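Local atomic coordinates of superoxide dismutase [Mn/Fe] (PDB entry 1UES), a protein that catalyses the dismutation of superoxide radicals into molecular oxygen and hydrogen peroxide, using one manganese or iron ion per subunit of a homodimer. Residues W123-S128 / G143-K148. The protein carries 1 engineered substitution. Numbering follows the deposited sequence.
Sequences WVWLAS and GNPVRK
The carbonyl oxygen of Gly143 lies near the indoles of both Trp123 and Trp125, which project from the same side of strand 122-128. Gly143 O lies 4.0 Å from Trp123 CD1 and 3.9 Å from Trp125 NE1, loose approaches. No hydrogen bond joins the two segments; instead Asn73 serves both, its OD1 accepting from Trp125 NE1 and its ND2 donating to Gly143 O, so one amide ties the indole N-H to the loop carbonyl beside it. At Asn144 the side chain runs anti to the backbone N (chi1 -175°), which brings its amide obliquely across to the benzo ring of Trp125, the two planes 63° apart. Pro145 makes the principal contact. Its CD sits 3.4 Å from the centroid of the five-membered ring of Trp125, only 9° off the ring normal, a CH-pi interaction over one face, the two side chains crossing at about a right angle. CG continues this contact toward the root of the indole, 3.7 Å from Trp125 CB, and Pro145 CB meets the methyl CB of Ala127 at 3.9 Å. From Pro145 the chain enters a short 3-10 turn, in which Lys148 N donates a hydrogen bond to Pro145 O and the chain draws off from the strand. The contact thus packs the connection between strands 134-140 and 151-157 onto the central strand of the antiparallel sheet in the C-terminal domain. Helix 62-79 borders it through Leu72, Asn73 and Leu76, and Trp123, its NE1 hydrogen-bonded to Gln70 OE1, packs edge-to-face with the manganese ligand His74; Val124 and Leu126 instead touch helix 104-116.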
loop_
_atom_site.group_PDB
_atom_site.type_symbol
_atom_site.label_atom_id
_atom_site.label_comp_id
_atom_site.label_asym_id
_atom_site.label_seq_id
_atom_site.Cartn_x
_atom_site.Cartn_y
_atom_site.Cartn_z
ATOM N N TRP A 123 -0.230 -7.745 -5.242
ATOM C CA TRP A 123 -0.522 -9.174 -5.122
ATOM C C TRP A 123 0.521 -10.026 -5.807
ATOM O O TRP A 123 1.031 -9.624 -6.845
ATOM C CB TRP A 123 -1.831 -9.503 -5.829
ATOM C CG TRP A 123 -2.977 -8.662 -5.415
ATOM C CD1 TRP A 123 -3.222 -7.362 -5.787
ATOM C CD2 TRP A 123 -4.041 -9.038 -4.530
ATOM N NE1 TRP A 123 -4.373 -6.907 -5.185
ATOM C CE2 TRP A 123 -4.893 -7.909 -4.412
ATOM C CE3 TRP A 123 -4.365 -10.209 -3.827
ATOM C CZ2 TRP A 123 -6.047 -7.921 -3.615
ATOM C CZ3 TRP A 123 -5.520 -10.216 -3.029
ATOM C CH2 TRP A 123 -6.338 -9.076 -2.936
ATOM N N VAL A 124 0.849 -11.185 -5.227
ATOM C CA VAL A 124 1.751 -12.095 -5.926
ATOM C C VAL A 124 0.747 -13.182 -6.390
ATOM O O VAL A 124 -0.128 -13.620 -5.628
ATOM C CB VAL A 124 2.876 -12.661 -5.017
ATOM C CG1 VAL A 124 2.317 -13.203 -3.749
ATOM C CG2 VAL A 124 3.665 -13.722 -5.777
ATOM N N TRP A 125 0.836 -13.537 -7.661
ATOM C CA TRP A 125 -0.081 -14.498 -8.262
ATOM C C TRP A 125 0.613 -15.709 -8.878
ATOM O O TRP A 125 1.695 -15.585 -9.452
ATOM C CB TRP A 125 -0.865 -13.780 -9.379
ATOM C CG TRP A 125 -2.173 -13.173 -8.955
ATOM C CD1 TRP A 125 -2.461 -11.839 -8.778
ATOM C CD2 TRP A 125 -3.376 -13.885 -8.671
ATOM N NE1 TRP A 125 -3.792 -11.691 -8.398
ATOM C CE2 TRP A 125 -4.369 -12.928 -8.324
ATOM C CE3 TRP A 125 -3.716 -15.241 -8.673
ATOM C CZ2 TRP A 125 -5.679 -13.297 -7.980
ATOM C CZ3 TRP A 125 -5.019 -15.610 -8.326
ATOM C CH2 TRP A 125 -5.985 -14.639 -7.984
ATOM N N LEU A 126 -0.003 -16.876 -8.724
ATOM C CA LEU A 126 0.467 -18.076 -9.388
ATOM C C LEU A 126 -0.590 -18.127 -10.501
ATOM O O LEU A 126 -1.787 -18.070 -10.231
ATOM C CB LEU A 126 0.367 -19.311 -8.513
ATOM C CG LEU A 126 0.616 -20.606 -9.304
ATOM C CD1 LEU A 126 2.062 -20.639 -9.827
ATOM C CD2 LEU A 126 0.329 -21.788 -8.427
ATOM N N ALA A 127 -0.146 -18.155 -11.752
ATOM C CA ALA A 127 -1.080 -18.175 -12.868
ATOM C C ALA A 127 -0.691 -19.248 -13.898
ATOM O O ALA A 127 0.436 -19.736 -13.899
ATOM C CB ALA A 127 -1.110 -16.800 -13.534
ATOM N N SER A 128 -1.639 -19.658 -14.737
ATOM C CA SER A 128 -1.326 -20.644 -15.774
ATOM C C SER A 128 -1.823 -20.129 -17.132
ATOM O O SER A 128 -2.725 -19.276 -17.189
ATOM C CB SER A 128 -1.990 -21.998 -15.476
ATOM O OG SER A 128 -3.403 -21.899 -15.410
ATOM N N GLY A 143 -3.720 -5.156 -9.888
ATOM C CA GLY A 143 -3.473 -6.116 -10.940
ATOM C C GLY A 143 -3.964 -7.521 -10.735
ATOM O O GLY A 143 -4.018 -8.030 -9.615
ATOM N N ASN A 144 -4.315 -8.158 -11.845
ATOM C CA ASN A 144 -4.779 -9.531 -11.839
ATOM C C ASN A 144 -4.383 -10.157 -13.182
ATOM O O ASN A 144 -4.541 -9.528 -14.219
ATOM C CB ASN A 144 -6.298 -9.556 -11.646
ATOM C CG ASN A 144 -6.832 -10.958 -11.499
ATOM O OD1 ASN A 144 -7.213 -11.413 -10.395
ATOM N ND2 ASN A 144 -6.858 -11.663 -12.595
ATOM N N PRO A 145 -3.886 -11.408 -13.175
ATOM C CA PRO A 145 -3.454 -12.151 -14.371
ATOM C C PRO A 145 -4.470 -12.178 -15.492
ATOM O O PRO A 145 -4.104 -12.325 -16.662
ATOM C CB PRO A 145 -3.187 -13.556 -13.852
ATOM C CG PRO A 145 -2.821 -13.359 -12.435
ATOM C CD PRO A 145 -3.696 -12.210 -11.958
ATOM N N VAL A 146 -5.743 -12.061 -15.143
ATOM C CA VAL A 146 -6.769 -12.064 -16.176
ATOM C C VAL A 146 -6.603 -10.897 -17.134
ATOM O O VAL A 146 -7.068 -10.940 -18.274
ATOM C CB VAL A 146 -8.226 -12.052 -15.601
ATOM C CG1 VAL A 146 -8.380 -13.128 -14.585
ATOM C CG2 VAL A 146 -8.569 -10.695 -15.023
ATOM N N ARG A 147 -5.941 -9.834 -16.698
ATOM C CA ARG A 147 -5.767 -8.705 -17.598
ATOM C C ARG A 147 -4.767 -9.067 -18.710
ATOM O O ARG A 147 -4.627 -8.330 -19.684
ATOM C CB ARG A 147 -5.284 -7.470 -16.823
ATOM C CG ARG A 147 -5.785 -6.141 -17.385
ATOM C CD ARG A 147 -5.150 -4.966 -16.642
ATOM N NE ARG A 147 -5.940 -3.735 -16.763
ATOM C CZ ARG A 147 -5.500 -2.530 -16.423
ATOM N NH1 ARG A 147 -4.269 -2.381 -15.936
ATOM N NH2 ARG A 147 -6.291 -1.473 -16.563
ATOM N N LYS A 148 -4.097 -10.212 -18.551
ATOM C CA LYS A 148 -3.095 -10.711 -19.503
ATOM C C LYS A 148 -3.546 -12.002 -20.187
ATOM O O LYS A 148 -2.764 -12.664 -20.863
ATOM C CB LYS A 148 -1.791 -11.001 -18.754
ATOM C CG LYS A 148 -0.659 -10.073 -19.069
ATOM C CD LYS A 148 0.581 -10.496 -18.289
ATOM C CE LYS A 148 0.222 -11.154 -16.971
ATOM N NZ LYS A 148 0.009 -10.128 -15.916
#